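Local atomic coordinates of beta-2-microglobulin (Danio rerio, PDB entry 4M9O), a protein that forms the light-chain component of class I major histocompatibility complexes, which present peptide antigens to the immune system. Residues L56-E59 against Q63-L66. Residues are numbered along the deposited sequence; the frame is centred on the assembly and turned at random.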
loop_
_atom_site.group_PDB
_atom_site.type_symbol
_atom_site.label_atom_id
_atom_site.label_comp_id
_atom_site.label_asym_id
_atom_site.label_seq_id
_atom_site.Cartn_x
_atom_site.Cartn_y
_atom_site.Cartn_z
ATOM N N LEU A 56 10.905 -5.709 6.290
ATOM C CA LEU A 56 10.394 -6.862 5.591
ATOM C C LEU A 56 10.351 -8.061 6.516
ATOM O O LEU A 56 11.289 -8.330 7.185
ATOM C CB LEU A 56 11.261 -7.155 4.384
ATOM C CG LEU A 56 10.890 -8.362 3.542
ATOM C CD1 LEU A 56 9.794 -8.087 2.601
ATOM C CD2 LEU A 56 12.026 -8.946 2.870
ATOM N N ALA A 57 9.218 -8.728 6.549
ATOM C CA ALA A 57 8.994 -9.857 7.404
ATOM C C ALA A 57 8.975 -11.164 6.639
ATOM O O ALA A 57 8.527 -11.216 5.560
ATOM C CB ALA A 57 7.727 -9.693 8.155
ATOM N N PHE A 58 9.513 -12.192 7.224
ATOM C CA PHE A 58 9.598 -13.495 6.599
ATOM C C PHE A 58 9.055 -14.567 7.538
ATOM O O PHE A 58 9.528 -14.714 8.616
ATOM C CB PHE A 58 11.038 -13.762 6.228
ATOM C CG PHE A 58 11.294 -15.097 5.610
ATOM C CD1 PHE A 58 10.579 -15.533 4.554
ATOM C CD2 PHE A 58 12.292 -15.885 6.068
ATOM C CE1 PHE A 58 10.834 -16.706 3.987
ATOM C CE2 PHE A 58 12.552 -17.096 5.477
ATOM C CZ PHE A 58 11.818 -17.486 4.451
ATOM N N GLU A 59 8.056 -15.294 7.090
ATOM C CA GLU A 59 7.371 -16.268 7.898
ATOM C C GLU A 59 7.185 -17.680 7.304
ATOM O O GLU A 59 6.910 -17.847 6.161
ATOM C CB GLU A 59 6.040 -15.685 8.340
ATOM C CG GLU A 59 6.157 -14.904 9.624
ATOM C CD GLU A 59 5.180 -13.745 9.780
ATOM O OE1 GLU A 59 4.016 -13.857 9.362
ATOM O OE2 GLU A 59 5.575 -12.731 10.379
ATOM N N GLN A 63 6.954 -17.084 3.340
ATOM C CA GLN A 63 6.187 -15.880 3.181
ATOM C C GLN A 63 6.830 -14.558 3.577
ATOM O O GLN A 63 7.162 -14.329 4.683
ATOM C CB GLN A 63 4.822 -16.016 3.812
ATOM C CG GLN A 63 3.892 -14.946 3.351
ATOM C CD GLN A 63 2.580 -14.997 4.021
ATOM O OE1 GLN A 63 2.504 -15.039 5.218
ATOM N NE2 GLN A 63 1.541 -14.984 3.257
ATOM N N PHE A 64 6.952 -13.701 2.616
ATOM C CA PHE A 64 7.458 -12.382 2.813
ATOM C C PHE A 64 6.276 -11.409 2.897
ATOM O O PHE A 64 5.346 -11.546 2.184
ATOM C CB PHE A 64 8.389 -12.013 1.658
ATOM C CG PHE A 64 9.707 -12.767 1.639
ATOM C CD1 PHE A 64 10.707 -12.441 2.481
ATOM C CD2 PHE A 64 9.946 -13.745 0.730
ATOM C CE1 PHE A 64 11.865 -13.104 2.444
ATOM C CE2 PHE A 64 11.115 -14.385 0.712
ATOM C CZ PHE A 64 12.058 -14.076 1.557
ATOM N N HIS A 65 6.346 -10.437 3.777
ATOM C CA HIS A 65 5.378 -9.376 3.805
ATOM C C HIS A 65 5.885 -8.015 4.263
ATOM O O HIS A 65 6.779 -7.916 5.028
ATOM C CB HIS A 65 4.068 -9.755 4.497
ATOM C CG HIS A 65 4.203 -10.025 5.946
ATOM N ND1 HIS A 65 4.100 -9.042 6.897
ATOM C CD2 HIS A 65 4.442 -11.164 6.610
ATOM C CE1 HIS A 65 4.252 -9.568 8.089
ATOM N NE2 HIS A 65 4.455 -10.859 7.943
ATOM N N LEU A 66 5.267 -6.997 3.734
ATOM C CA LEU A 66 5.621 -5.644 3.966
ATOM C C LEU A 66 4.383 -4.767 4.048
ATOM O O LEU A 66 3.480 -4.947 3.316
ATOM C CB LEU A 66 6.489 -5.209 2.806
ATOM C CG LEU A 66 7.441 -4.055 2.902
ATOM C CD1 LEU A 66 8.491 -4.312 3.916
ATOM C CD2 LEU A 66 8.086 -3.812 1.563
#
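Ala57 to Glu59 pair with Gln63 to His65 as the closing end of an antiparallel beta hairpin, at the surface of this immunoglobulin C1-type domain. Two hydrogen-bonded pairs hold the strands together. Ala57 N gives a nearly straight bond to His65 O (3.0 Å), and His65 N returns one to Ala57 O. Glu59 N reaches Gln63 O at 2.7 Å, and Gln63 N bonds to Glu59 O. Phe58 and Phe64 form the non-hydrogen-bonded pair between them. Their rings make an offset stack on one face of the sheet, with centroids 4.5 Å apart and planes at 21°. Phe58 CD1 lies over a face of the Phe64 ring, 3.5 Å from Phe64 CE1. Leu56 CD2 also touches this ring, 3.8 Å from Phe64 CD1. Replacing Phe64 by an alanine would probably leave the Phe58 ring without its stacking partner and freer to turn. Ala57, Glu59, Gln63 and His65 point to the other face. His65 CG sits between its backbone N and carbonyl carbon (chi1 66°), which brings the imidazole across to the partner strand, where Ala57 CB makes a CH-pi contact over its face. At the ring edge, His65 NE2 gives weak bonds to both carboxylate oxygens of Glu59, each 3.3 Å long. Strand 52-59 is outermost in its four-stranded sheet, while strand 63-72 pairs on its other side with the antiparallel strand 23-30. Phe64 also packs on Phe32 and Pro35, and Gln63 NE2 bonds to Ser31 OG.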